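Local coordinates for protein cellulase (glycosyl hydrolase family 5) (Bacteroides ovatus, PDB 3ZMR) that cleaves the beta-1,4-glucan backbone of xyloglucan internally, with retention of configuration, in xyloglucan degradation by a gut Bacteroides, at residues Tyr14-Phe19 and Ile86-Gln91; Glu42-Ser47 and Arg71-Thr76; Ser415-Ile420 and Ala456-Ala461. All blocks are in the same frame, centred on the assembly; numbering follows the deposited sequence.

Interactions 1 and 2 build the same small beta-sandwich, the BACON domain, while interaction 3 lies in the catalytic barrel, about 60 and 55 Å away centre to centre. Strand 85-91 of interaction 1 and strand 71-78 of interaction 2 are neighbours in one sheet, tied by Ile87 N to Val75 O and by Gln91 OE1 to Arg71 NE. Interaction 1 is strand pairing, with a core face of Leu17 and Phe19 and a surface face of Asn16 and Glu18. Interaction 2 crosses between the sheets without hydrogen bonds, relying on a cation-pi stack and apolar packing. Interaction 3, more buried, joins two helices through a compact polar network beside small side chains.

Interaction 1: residues Tyr14-Phe19 and Ile86-Gln91; sequences YRNLEF and IINVKQ. With EDO (1,2-ethanediol), chain I.
Asn16 and Asn88 both turn CG anti to their carbonyl carbons (chi1 -62° and -69°), placing each CG beside its own backbone N; the two amides run alongside each other off the same face. Asn88 ND2 donates to Asn16 OD1 at 2.8 Å in a nearly straight bond (171°), with OD1 close to the plane of the Asn88 amide. Further along this face, the aliphatic part of Lys90 runs beside Glu18, CD 3.7 Å from OE1. Their charged ends come no closer than 4.5 Å between Glu18 OE2 and Lys90 NZ, too far for a salt bridge, though the opposite charges probably attract weakly. The backbones pair in parallel: Asn88 N to Arg15 O, Leu17 N to Asn88 O, Lys90 N to Leu17 O, and Phe19 N to Lys90 O. This attaches strand 16-19 as an edge strand to strand 85-91 in the mixed sheet of the BACON beta-sandwich. The other face turns into the sandwich. There Leu17 CG meets Ile87 CG2 at 3.9 Å, and Phe19 CD1 lies 3.8 Å from Val89 CG1. Ile60 backs Leu17 and Phe19, Val75 backs Ile87 and Val89, and Val62 also lies against Phe19. At the N-terminal end of the pairing, Ile87 CG2 presses to 3.1 Å from Tyr14 O, and a water donates to both Arg15 O and Ile86 O. Arg15 NE bonds Val10 O, outside the pair.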
ATOM      1  N   TYR A  14       6.634  15.443 -36.486  1.00 21.69           N
ATOM      2  CA  TYR A  14       5.990  16.009 -35.283  1.00 18.14           C
ATOM      3  C   TYR A  14       4.497  16.318 -35.423  1.00 19.56           C
ATOM      4  O   TYR A  14       3.893  16.814 -34.482  1.00 19.67           O
ATOM      5  CB  TYR A  14       6.709  17.289 -34.818  1.00 19.84           C
ATOM      6  CG  TYR A  14       8.180  17.126 -34.538  1.00 17.90           C
ATOM      7  CD1 TYR A  14       8.638  16.141 -33.671  1.00 18.45           C
ATOM      8  CD2 TYR A  14       9.127  17.941 -35.164  1.00 22.30           C
ATOM      9  CE1 TYR A  14       9.994  15.986 -33.405  1.00 18.68           C
ATOM     10  CE2 TYR A  14      10.491  17.794 -34.908  1.00 22.18           C
ATOM     11  CZ  TYR A  14      10.919  16.819 -34.021  1.00 19.32           C
ATOM     12  OH  TYR A  14      12.253  16.666 -33.754  1.00 25.09           O
ATOM     13  N   ARG A  15       3.887  15.973 -36.563  1.00 20.23           N
ATOM     14  CA  ARG A  15       2.527  16.421 -36.871  1.00 20.27           C
ATOM     15  C   ARG A  15       1.451  15.487 -36.284  1.00 16.41           C
ATOM     16  O   ARG A  15       0.276  15.864 -36.140  1.00 18.82           O
ATOM     17  CB  ARG A  15       2.338  16.529 -38.382  1.00 27.80           C
ATOM     18  CG  ARG A  15       3.277  17.513 -39.065  1.00 32.79           C
ATOM     19  CD  ARG A  15       2.964  18.942 -38.700  1.00 29.21           C
ATOM     20  NE  ARG A  15       3.725  19.896 -39.520  1.00 28.36           N
ATOM     21  CZ  ARG A  15       3.240  20.574 -40.557  1.00 33.56           C
ATOM     22  NH1 ARG A  15       1.974  20.419 -40.940  1.00 32.85           N
ATOM     23  NH2 ARG A  15       4.018  21.434 -41.209  1.00 31.13           N
ATOM     24  N   ASN A  16       1.878  14.276 -35.944  1.00 16.93           N
ATOM     25  CA  ASN A  16       0.980  13.252 -35.414  1.00 16.38           C
ATOM     26  C   ASN A  16       1.668  12.491 -34.292  1.00 21.00           C
ATOM     27  O   ASN A  16       2.373  11.516 -34.522  1.00 25.76           O
ATOM     28  CB  ASN A  16       0.527  12.296 -36.524  1.00 19.62           C
ATOM     29  CG  ASN A  16      -0.247  13.013 -37.616  1.00 19.87           C
ATOM     30  OD1 ASN A  16      -1.453  13.279 -37.483  1.00 21.13           O
ATOM     31  ND2 ASN A  16       0.450  13.364 -38.687  1.00 21.43           N
ATOM     32  N   LEU A  17       1.464  12.983 -33.078  1.00 15.60           N
ATOM     33  CA  LEU A  17       2.120  12.424 -31.898  1.00 14.73           C
ATOM     34  C   LEU A  17       1.244  11.343 -31.240  1.00 14.39           C
ATOM     35  O   LEU A  17       0.008  11.475 -31.158  1.00 16.45           O
ATOM     36  CB  LEU A  17       2.399  13.542 -30.882  1.00 13.82           C
ATOM     37  CG  LEU A  17       3.261  14.718 -31.360  1.00 14.92           C
ATOM     38  CD1 LEU A  17       3.386  15.773 -30.272  1.00 18.32           C
ATOM     39  CD2 LEU A  17       4.627  14.282 -31.901  1.00 24.14           C
ATOM     40  N   GLU A  18       1.922  10.342 -30.692  1.00 14.90           N
ATOM     41  CA  GLU A  18       1.298   9.191 -30.033  1.00 13.76           C
ATOM     42  C   GLU A  18       1.927   9.005 -28.653  1.00 11.62           C
ATOM     43  O   GLU A  18       3.159   8.891 -28.550  1.00 15.01           O
ATOM     44  CB  GLU A  18       1.511   7.903 -30.858  1.00 18.52           C
ATOM     45  CG  GLU A  18       1.097   7.993 -32.317  1.00 33.28           C
ATOM     46  CD  GLU A  18      -0.338   7.590 -32.597  1.00122.00           C
ATOM     47  OE1 GLU A  18      -0.977   6.932 -31.749  1.00132.07           O
ATOM     48  OE2 GLU A  18      -0.827   7.931 -33.692  1.00 91.33           O
ATOM     49  N   PHE A  19       1.056   8.893 -27.633  1.00 13.17           N
ATOM     50  CA  PHE A  19       1.477   8.670 -26.249  1.00 14.01           C
ATOM     51  C   PHE A  19       0.759   7.426 -25.708  1.00 15.09           C
ATOM     52  O   PHE A  19      -0.408   7.162 -26.035  1.00 16.50           O
ATOM     53  CB  PHE A  19       1.113   9.864 -25.378  1.00 14.38           C
ATOM     54  CG  PHE A  19       1.876  11.133 -25.684  1.00 13.98           C
ATOM     55  CD1 PHE A  19       1.507  11.968 -26.723  1.00 14.08           C
ATOM     56  CD2 PHE A  19       2.933  11.521 -24.887  1.00 15.19           C
ATOM     57  CE1 PHE A  19       2.208  13.150 -26.971  1.00 15.02           C
ATOM     58  CE2 PHE A  19       3.642  12.675 -25.127  1.00 16.15           C
ATOM     59  CZ  PHE A  19       3.274  13.503 -26.163  1.00 20.78           C
ATOM     60  N   ILE A  86      -1.220  22.588 -37.061  1.00 19.92           N
ATOM     61  CA  ILE A  86      -2.051  21.914 -36.064  1.00 17.18           C
ATOM     62  C   ILE A  86      -1.623  20.461 -35.959  1.00 19.33           C
ATOM     63  O   ILE A  86      -1.797  19.671 -36.897  1.00 21.28           O
ATOM     64  CB  ILE A  86      -3.559  22.052 -36.349  1.00 21.98           C
ATOM     65  CG1 ILE A  86      -3.905  23.550 -36.459  1.00 23.70           C
ATOM     66  CG2 ILE A  86      -4.341  21.389 -35.219  1.00 28.54           C
ATOM     67  CD1 ILE A  86      -5.334  23.884 -36.817  1.00 31.10           C
ATOM     68  N   ILE A  87      -1.031  20.149 -34.812  1.00 17.69           N
ATOM     69  CA  ILE A  87      -0.480  18.832 -34.517  1.00 16.61           C
ATOM     70  C   ILE A  87      -1.548  17.969 -33.829  1.00 14.78           C
ATOM     71  O   ILE A  87      -2.239  18.414 -32.936  1.00 16.66           O
ATOM     72  CB  ILE A  87       0.747  18.990 -33.576  1.00 15.51           C
ATOM     73  CG1 ILE A  87       1.867  19.775 -34.270  1.00 16.70           C
ATOM     74  CG2 ILE A  87       1.217  17.634 -33.043  1.00 17.10           C
ATOM     75  CD1 ILE A  87       2.945  20.307 -33.333  1.00 19.63           C
ATOM     76  N   ASN A  88      -1.681  16.730 -34.288  1.00 16.35           N
ATOM     77  CA  ASN A  88      -2.559  15.750 -33.639  1.00 15.61           C
ATOM     78  C   ASN A  88      -1.809  15.073 -32.482  1.00 13.94           C
ATOM     79  O   ASN A  88      -0.633  14.733 -32.631  1.00 16.15           O
ATOM     80  CB  ASN A  88      -3.004  14.656 -34.624  1.00 17.37           C
ATOM     81  CG  ASN A  88      -3.967  15.175 -35.699  1.00 18.05           C
ATOM     82  OD1 ASN A  88      -4.987  15.801 -35.397  1.00 19.68           O
ATOM     83  ND2 ASN A  88      -3.625  14.918 -36.961  1.00 25.44           N
ATOM     84  N   VAL A  89      -2.524  14.881 -31.369  1.00 13.42           N
ATOM     85  CA  VAL A  89      -2.063  14.102 -30.223  1.00 13.69           C
ATOM     86  C   VAL A  89      -3.084  13.024 -29.882  1.00 16.53           C
ATOM     87  O   VAL A  89      -4.265  13.315 -29.648  1.00 16.73           O
ATOM     88  CB  VAL A  89      -1.840  15.000 -28.983  1.00 14.94           C
ATOM     89  CG1 VAL A  89      -1.387  14.172 -27.778  1.00 18.54           C
ATOM     90  CG2 VAL A  89      -0.819  16.077 -29.316  1.00 19.66           C
ATOM     91  N   LYS A  90      -2.605  11.786 -29.839  1.00 13.68           N
ATOM     92  CA  LYS A  90      -3.447  10.639 -29.474  1.00 13.76           C
ATOM     93  C   LYS A  90      -2.778   9.948 -28.291  1.00 14.41           C
ATOM     94  O   LYS A  90      -1.585   9.652 -28.325  1.00 16.96           O
ATOM     95  CB  LYS A  90      -3.573   9.648 -30.630  1.00 19.91           C
ATOM     96  CG  LYS A  90      -4.489   8.458 -30.339  1.00 23.12           C
ATOM     97  CD  LYS A  90      -4.587   7.511 -31.530  1.00 38.21           C
ATOM     98  CE  LYS A  90      -5.254   8.162 -32.723  1.00 39.26           C
ATOM     99  NZ  LYS A  90      -5.292   7.223 -33.881  1.00 61.72           N
ATOM    100  N   GLN A  91      -3.573   9.684 -27.268  1.00 13.34           N
ATOM    101  CA  GLN A  91      -3.123   8.965 -26.082  1.00 14.49           C
ATOM    102  C   GLN A  91      -3.990   7.713 -25.856  1.00 14.39           C
ATOM    103  O   GLN A  91      -5.204   7.806 -25.757  1.00 17.44           O
ATOM    104  CB  GLN A  91      -3.157   9.855 -24.852  1.00 18.70           C
ATOM    105  CG  GLN A  91      -2.575   9.147 -23.642  1.00 16.41           C
ATOM    106  CD  GLN A  91      -2.510   9.994 -22.384  1.00 13.73           C
ATOM    107  OE1 GLN A  91      -3.331  10.894 -22.162  1.00 16.38           O
ATOM    108  NE2 GLN A  91      -1.552   9.657 -21.501  1.00 14.58           N
TER
HETATM  109  C1  EDO I1515      13.628  16.204 -30.815  1.00 34.59           C
HETATM  110  O1  EDO I1515      13.489  15.447 -32.030  1.00 44.79           O
HETATM  111  C2  EDO I1515      14.082  15.248 -29.729  1.00 31.83           C
HETATM  112  O2  EDO I1515      15.398  14.841 -30.021  1.00 29.27           O
HETATM  113  O   HOH W   1      -1.358  17.321 -38.044  1.00 21.73           O

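Interaction 2: residues Glu42-Ser47 and Arg71-Thr76; sequences ESWCKS and RTATVT
Arg71 NE is held from two directions: it sits over the centre of the Trp44 ring system, 3.5 Å from CD2, and is hydrogen-bonded to Gln91 OE1 on the adjacent strand. The guanidinium lies flat on the indole, planes 4° apart, with Arg71 CZ 3.7 Å from the centroid of the five-membered ring of Trp44 in a cation-pi contact. Arg71 CD adds a CH-pi contact over the same face. Trp44 CG lies between its backbone N and carbonyl carbon (chi1 55°), and the six-membered ring reaches strand 71-78, where CZ2 is 3.3 Å from Thr72 O, at the ring edge, and 3.7 Å from Ala73 CB. Glu42 CB and Cys45 CB cover the opposite face of the indole toward its rim, within the type I turn from Glu42 to Cys45. Deeper between the sheets of the BACON sandwich, Cys45 SG packs 3.9 Å from Val75 CG2. An alanine in place of Trp44 would probably leave the guanidinium without its flat support and open a gap between Arg71 and Ala73. Because stacking uses the guanidinium face, its N-H groups remain directed outward in plane, consistent with simultaneous bonding to Gln91 OE1 and, weakly, Glu63 O.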
ATOM      1  N   GLU A  42      -6.900  20.585 -25.061  1.00 19.47           N
ATOM      2  CA  GLU A  42      -7.305  19.793 -23.890  1.00 21.30           C
ATOM      3  C   GLU A  42      -6.341  20.021 -22.721  1.00 18.28           C
ATOM      4  O   GLU A  42      -5.133  20.100 -22.920  1.00 22.22           O
ATOM      5  CB  GLU A  42      -7.360  18.292 -24.210  1.00 23.63           C
ATOM      6  CG  GLU A  42      -8.286  17.900 -25.353  1.00 24.66           C
ATOM      7  CD  GLU A  42      -9.766  18.064 -25.030  1.00 28.76           C
ATOM      8  OE1 GLU A  42     -10.140  18.266 -23.851  1.00 29.75           O
ATOM      9  OE2 GLU A  42     -10.566  17.960 -25.973  1.00 32.05           O
ATOM     10  N   SER A  43      -6.890  20.094 -21.521  1.00 23.55           N
ATOM     11  CA  SER A  43      -6.128  20.416 -20.311  1.00 28.97           C
ATOM     12  C   SER A  43      -5.107  19.348 -19.952  1.00 24.61           C
ATOM     13  O   SER A  43      -4.127  19.647 -19.286  1.00 25.78           O
ATOM     14  CB  SER A  43      -7.068  20.665 -19.125  1.00 41.22           C
ATOM     15  OG  SER A  43      -7.830  19.514 -18.815  1.00 45.61           O
ATOM     16  N   TRP A  44      -5.322  18.116 -20.420  1.00 19.54           N
ATOM     17  CA  TRP A  44      -4.386  16.998 -20.112  1.00 18.80           C
ATOM     18  C   TRP A  44      -3.161  16.948 -21.044  1.00 19.18           C
ATOM     19  O   TRP A  44      -2.234  16.155 -20.851  1.00 16.80           O
ATOM     20  CB  TRP A  44      -5.095  15.629 -20.148  1.00 19.72           C
ATOM     21  CG  TRP A  44      -5.838  15.316 -21.450  1.00 19.29           C
ATOM     22  CD1 TRP A  44      -7.183  15.513 -21.687  1.00 20.22           C
ATOM     23  CD2 TRP A  44      -5.297  14.797 -22.684  1.00 17.19           C
ATOM     24  NE1 TRP A  44      -7.505  15.131 -22.958  1.00 23.74           N
ATOM     25  CE2 TRP A  44      -6.378  14.704 -23.604  1.00 22.02           C
ATOM     26  CE3 TRP A  44      -4.012  14.382 -23.105  1.00 15.48           C
ATOM     27  CZ2 TRP A  44      -6.222  14.229 -24.904  1.00 21.30           C
ATOM     28  CZ3 TRP A  44      -3.855  13.903 -24.419  1.00 17.06           C
ATOM     29  CH2 TRP A  44      -4.975  13.814 -25.293  1.00 18.06           C
ATOM     30  N   CYS A  45      -3.175  17.795 -22.058  1.00 20.01           N
ATOM     31  CA  CYS A  45      -2.096  17.942 -23.007  1.00 18.67           C
ATOM     32  C   CYS A  45      -1.519  19.355 -22.860  1.00 19.38           C
ATOM     33  O   CYS A  45      -2.208  20.357 -23.064  1.00 21.09           O
ATOM     34  CB  CYS A  45      -2.609  17.708 -24.427  1.00 18.27           C
ATOM     35  SG  CYS A  45      -1.347  17.839 -25.706  1.00 19.59           S
ATOM     36  N   LYS A  46      -0.259  19.423 -22.455  1.00 18.67           N
ATOM     37  CA  LYS A  46       0.398  20.702 -22.192  1.00 18.19           C
ATOM     38  C   LYS A  46       1.620  20.913 -23.077  1.00 15.55           C
ATOM     39  O   LYS A  46       2.371  19.996 -23.367  1.00 20.09           O
ATOM     40  CB  LYS A  46       0.778  20.833 -20.706  1.00 22.12           C
ATOM     41  CG  LYS A  46      -0.411  21.048 -19.761  1.00 31.93           C
ATOM     42  CD  LYS A  46      -1.181  22.332 -20.063  1.00 78.54           C
ATOM     43  CE  LYS A  46      -2.379  22.506 -19.143  1.00 84.02           C
ATOM     44  NZ  LYS A  46      -3.353  23.499 -19.677  1.00 92.35           N
ATOM     45  N   SER A  47       1.797  22.158 -23.483  1.00 15.57           N
ATOM     46  CA  SER A  47       3.018  22.647 -24.130  1.00 15.22           C
ATOM     47  C   SER A  47       3.891  23.345 -23.095  1.00 14.62           C
ATOM     48  O   SER A  47       3.400  24.103 -22.254  1.00 16.53           O
ATOM     49  CB  SER A  47       2.704  23.641 -25.253  1.00 14.79           C
ATOM     50  OG  SER A  47       3.881  24.202 -25.792  1.00 16.67           O
ATOM     51  N   ARG A  71      -7.917   8.880 -26.047  1.00 18.96           N
ATOM     52  CA  ARG A  71      -8.284  10.289 -26.118  1.00 16.79           C
ATOM     53  C   ARG A  71      -7.374  11.043 -27.073  1.00 15.53           C
ATOM     54  O   ARG A  71      -6.224  10.657 -27.322  1.00 17.46           O
ATOM     55  CB  ARG A  71      -8.313  10.954 -24.744  1.00 18.98           C
ATOM     56  CG  ARG A  71      -7.019  10.890 -23.945  1.00 18.89           C
ATOM     57  CD  ARG A  71      -7.267  11.399 -22.536  1.00 18.67           C
ATOM     58  NE  ARG A  71      -6.012  11.516 -21.772  1.00 16.65           N
ATOM     59  CZ  ARG A  71      -5.924  11.959 -20.516  1.00 18.08           C
ATOM     60  NH1 ARG A  71      -7.007  12.331 -19.848  1.00 21.56           N
ATOM     61  NH2 ARG A  71      -4.745  12.028 -19.908  1.00 18.71           N
ATOM     62  N   THR A  72      -7.918  12.133 -27.595  1.00 19.67           N
ATOM     63  CA  THR A  72      -7.224  12.941 -28.583  1.00 17.65           C
ATOM     64  C   THR A  72      -7.267  14.432 -28.255  1.00 17.84           C
ATOM     65  O   THR A  72      -8.144  14.927 -27.555  1.00 19.10           O
ATOM     66  CB  THR A  72      -7.801  12.739 -29.998  1.00 23.42           C
ATOM     67  OG1 THR A  72      -9.176  13.166 -30.033  1.00 24.43           O
ATOM     68  CG2 THR A  72      -7.674  11.267 -30.448  1.00 19.87           C
ATOM     69  N   ALA A  73      -6.270  15.124 -28.769  1.00 17.68           N
ATOM     70  CA  ALA A  73      -6.160  16.567 -28.632  1.00 18.65           C
ATOM     71  C   ALA A  73      -5.429  17.129 -29.848  1.00 15.45           C
ATOM     72  O   ALA A  73      -4.893  16.391 -30.708  1.00 16.69           O
ATOM     73  CB  ALA A  73      -5.396  16.916 -27.376  1.00 23.28           C
ATOM     74  N   THR A  74      -5.447  18.453 -29.936  1.00 20.90           N
ATOM     75  CA  THR A  74      -4.577  19.140 -30.896  1.00 16.95           C
ATOM     76  C   THR A  74      -3.675  20.131 -30.173  1.00 15.33           C
ATOM     77  O   THR A  74      -3.967  20.580 -29.055  1.00 17.04           O
ATOM     78  CB  THR A  74      -5.364  19.880 -31.997  1.00 20.39           C
ATOM     79  OG1 THR A  74      -6.206  20.866 -31.391  1.00 20.07           O
ATOM     80  CG2 THR A  74      -6.196  18.914 -32.801  1.00 21.47           C
ATOM     81  N   VAL A  75      -2.562  20.423 -30.829  1.00 15.63           N
ATOM     82  CA  VAL A  75      -1.633  21.482 -30.442  1.00 17.68           C
ATOM     83  C   VAL A  75      -1.525  22.408 -31.654  1.00 15.48           C
ATOM     84  O   VAL A  75      -1.168  21.975 -32.767  1.00 16.60           O
ATOM     85  CB  VAL A  75      -0.242  20.903 -30.084  1.00 15.90           C
ATOM     86  CG1 VAL A  75       0.737  22.018 -29.743  1.00 21.40           C
ATOM     87  CG2 VAL A  75      -0.354  19.929 -28.903  1.00 19.30           C
ATOM     88  N   THR A  76      -1.843  23.678 -31.430  1.00 16.01           N
ATOM     89  CA  THR A  76      -1.879  24.671 -32.497  1.00 17.41           C
ATOM     90  C   THR A  76      -0.737  25.642 -32.361  1.00 16.13           C
ATOM     91  O   THR A  76      -0.605  26.330 -31.338  1.00 16.43           O
ATOM     92  CB  THR A  76      -3.214  25.424 -32.459  1.00 18.53           C
ATOM     93  OG1 THR A  76      -4.253  24.490 -32.746  1.00 22.10           O
ATOM     94  CG2 THR A  76      -3.275  26.562 -33.506  1.00 22.29           C
TER

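Interaction 3: residues Ser415-Ile420 and Ala456-Ala461; sequences SRNDYI and AASIAA
Asn417 points at the neighbouring helix with CG anti to its own carbonyl carbon, and Arg416 bends at chi3, NE beside CB rather than anti to it; both side chains converge on the hydroxyl of Ser458. Ser458 OG donates to Asn417 OD1 at 2.7 Å, in the plane of the carbonyl and on a lone pair, with a C=O...donor angle of 137°. It accepts from Arg416 NH1 at 3.1 Å, the hydroxyl lying at the edge of the guanidinium and near its plane, though the bond is bent (141° at the hydrogen). A water takes a hydrogen from Asn417 ND2 and gives a weak bond to the same OG, so three groups surround this oxygen. Asn417 is thereby fixed at both ends of its amide, and its ND2 also rests 3.8 Å from Ala457 CB. NE and NH2 of Arg416 also bond Thr399 O and Pro398 O, which helps hold the guanidinium's rotation. One turn on, Ala461 CB packs 3.5 Å from the backbone Asn417 O and makes apolar contact with Ile420 CG2 at 4.1 Å. This is consistent with a small residue allowing the 8.8 Å approach of the axes of segments 415-420 and 456-461, which run at 24°. Arg416 and Ile420 also touch Tyr436 on strand 433-436, just before the substrate-binding Trp437. Adjacent, similarly directed helices 406-429 and 456-471, following the seventh and eighth barrel strands, are part of the outer layer of helices typical of the (beta/alpha)8, or TIM, barrel of family 5 glycosyl hydrolases.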
ATOM      1  N   SER A 415      -3.673   1.973  29.922  1.00 10.38           N
ATOM      2  CA  SER A 415      -3.331   2.904  28.857  1.00 11.07           C
ATOM      3  C   SER A 415      -3.358   2.177  27.513  1.00  9.90           C
ATOM      4  O   SER A 415      -3.832   2.735  26.527  1.00 10.27           O
ATOM      5  CB  SER A 415      -1.932   3.469  29.086  1.00 11.06           C
ATOM      6  OG  SER A 415      -1.938   4.473  30.107  1.00 11.72           O
ATOM      7  N   ARG A 416      -2.769   0.992  27.448  1.00 11.31           N
ATOM      8  CA  ARG A 416      -2.760   0.218  26.185  1.00  9.95           C
ATOM      9  C   ARG A 416      -4.181   0.017  25.706  1.00  8.96           C
ATOM     10  O   ARG A 416      -4.511   0.193  24.511  1.00  9.29           O
ATOM     11  CB  ARG A 416      -2.114  -1.160  26.292  1.00 11.34           C
ATOM     12  CG  ARG A 416      -0.651  -1.137  26.643  1.00 12.91           C
ATOM     13  CD  ARG A 416      -0.154  -2.569  26.714  1.00  9.86           C
ATOM     14  NE  ARG A 416      -0.111  -3.210  25.392  1.00 10.49           N
ATOM     15  CZ  ARG A 416      -1.002  -4.091  24.933  1.00 10.53           C
ATOM     16  NH1 ARG A 416      -2.024  -4.518  25.669  1.00 10.74           N
ATOM     17  NH2 ARG A 416      -0.850  -4.542  23.679  1.00 11.33           N
ATOM     18  N   ASN A 417      -5.052  -0.425  26.595  1.00 12.34           N
ATOM     19  CA  ASN A 417      -6.438  -0.726  26.211  1.00  9.83           C
ATOM     20  C   ASN A 417      -7.264   0.517  25.874  1.00 10.62           C
ATOM     21  O   ASN A 417      -8.069   0.508  24.936  1.00 10.71           O
ATOM     22  CB  ASN A 417      -7.084  -1.631  27.251  1.00 10.87           C
ATOM     23  CG  ASN A 417      -6.463  -3.005  27.245  1.00 11.59           C
ATOM     24  OD1 ASN A 417      -6.003  -3.491  26.185  1.00 11.90           O
ATOM     25  ND2 ASN A 417      -6.394  -3.627  28.406  1.00 13.46           N
ATOM     26  N   ASP A 418      -7.008   1.618  26.565  1.00  9.62           N
ATOM     27  CA  ASP A 418      -7.642   2.912  26.253  1.00 10.79           C
ATOM     28  C   ASP A 418      -7.214   3.341  24.836  1.00 10.41           C
ATOM     29  O   ASP A 418      -8.024   3.796  24.024  1.00 10.67           O
ATOM     30  CB  ASP A 418      -7.246   3.988  27.287  1.00 17.82           C
ATOM     31  CG  ASP A 418      -7.892   3.777  28.642  1.00 13.35           C
ATOM     32  OD1 ASP A 418      -8.835   2.934  28.780  1.00 15.84           O
ATOM     33  OD2 ASP A 418      -7.442   4.485  29.571  1.00 17.41           O
ATOM     34  N   TYR A 419      -5.925   3.204  24.561  1.00  9.62           N
ATOM     35  CA  TYR A 419      -5.328   3.589  23.279  1.00 10.72           C
ATOM     36  C   TYR A 419      -5.906   2.739  22.120  1.00 10.04           C
ATOM     37  O   TYR A 419      -6.336   3.253  21.095  1.00 10.80           O
ATOM     38  CB  TYR A 419      -3.787   3.430  23.325  1.00 13.79           C
ATOM     39  CG  TYR A 419      -3.116   3.684  22.001  1.00  8.83           C
ATOM     40  CD1 TYR A 419      -2.763   4.960  21.622  1.00  9.13           C
ATOM     41  CD2 TYR A 419      -2.851   2.639  21.135  1.00 12.72           C
ATOM     42  CE1 TYR A 419      -2.184   5.219  20.405  1.00 12.77           C
ATOM     43  CE2 TYR A 419      -2.214   2.872  19.922  1.00 10.24           C
ATOM     44  CZ  TYR A 419      -1.878   4.162  19.556  1.00  8.77           C
ATOM     45  OH  TYR A 419      -1.307   4.411  18.307  1.00 10.37           O
ATOM     46  N   ILE A 420      -5.904   1.441  22.310  1.00  8.68           N
ATOM     47  CA  ILE A 420      -6.440   0.491  21.353  1.00  9.19           C
ATOM     48  C   ILE A 420      -7.881   0.805  21.015  1.00  9.52           C
ATOM     49  O   ILE A 420      -8.263   0.893  19.827  1.00 10.25           O
ATOM     50  CB  ILE A 420      -6.294  -0.977  21.854  1.00 12.01           C
ATOM     51  CG1 ILE A 420      -4.820  -1.409  21.825  1.00  9.62           C
ATOM     52  CG2 ILE A 420      -7.129  -1.932  21.001  1.00 12.81           C
ATOM     53  CD1 ILE A 420      -4.516  -2.691  22.575  1.00 10.16           C
ATOM     54  N   ALA A 456      -7.563 -11.306  26.691  1.00 10.95           N
ATOM     55  CA  ALA A 456      -8.991 -11.031  26.613  1.00 11.06           C
ATOM     56  C   ALA A 456      -9.305  -9.554  26.768  1.00 10.82           C
ATOM     57  O   ALA A 456     -10.194  -9.033  26.097  1.00 11.90           O
ATOM     58  CB  ALA A 456      -9.732 -11.862  27.643  1.00 12.95           C
ATOM     59  N   ALA A 457      -8.588  -8.860  27.646  1.00 11.01           N
ATOM     60  CA  ALA A 457      -8.869  -7.443  27.904  1.00 10.87           C
ATOM     61  C   ALA A 457      -8.578  -6.578  26.660  1.00 10.46           C
ATOM     62  O   ALA A 457      -9.341  -5.684  26.331  1.00 11.26           O
ATOM     63  CB  ALA A 457      -8.084  -6.927  29.128  1.00 12.01           C
ATOM     64  N   SER A 458      -7.487  -6.871  25.973  1.00 10.11           N
ATOM     65  CA  SER A 458      -7.149  -6.121  24.757  1.00 10.07           C
ATOM     66  C   SER A 458      -8.052  -6.499  23.562  1.00 10.33           C
ATOM     67  O   SER A 458      -8.433  -5.615  22.786  1.00 10.92           O
ATOM     68  CB  SER A 458      -5.694  -6.307  24.404  1.00 11.32           C
ATOM     69  OG  SER A 458      -4.848  -5.790  25.412  1.00 11.42           O
ATOM     70  N   ILE A 459      -8.425  -7.775  23.441  1.00  9.91           N
ATOM     71  CA  ILE A 459      -9.442  -8.175  22.456  1.00 10.68           C
ATOM     72  C   ILE A 459     -10.720  -7.390  22.731  1.00  9.33           C
ATOM     73  O   ILE A 459     -11.359  -6.831  21.805  1.00 10.34           O
ATOM     74  CB  ILE A 459      -9.714  -9.684  22.444  1.00 11.62           C
ATOM     75  CG1 ILE A 459      -8.453 -10.450  22.010  1.00 11.26           C
ATOM     76  CG2 ILE A 459     -10.899  -9.993  21.535  1.00 10.88           C
ATOM     77  CD1 ILE A 459      -8.528 -11.942  22.235  1.00 12.31           C
ATOM     78  N   ALA A 460     -11.126  -7.351  23.999  1.00 10.87           N
ATOM     79  CA  ALA A 460     -12.350  -6.626  24.388  1.00 11.42           C
ATOM     80  C   ALA A 460     -12.259  -5.128  24.066  1.00 12.17           C
ATOM     81  O   ALA A 460     -13.268  -4.506  23.684  1.00 12.07           O
ATOM     82  CB  ALA A 460     -12.680  -6.842  25.854  1.00 13.27           C
ATOM     83  N   ALA A 461     -11.070  -4.529  24.196  1.00 11.27           N
ATOM     84  CA  ALA A 461     -10.871  -3.113  23.864  1.00 14.75           C
ATOM     85  C   ALA A 461     -11.133  -2.859  22.364  1.00 11.31           C
ATOM     86  O   ALA A 461     -11.755  -1.873  21.964  1.00 11.91           O
ATOM     87  CB  ALA A 461      -9.468  -2.674  24.226  1.00 16.65           C
TER
HETATM   88  O   HOH W   2      -4.702  -6.137  28.728  1.00 11.95           O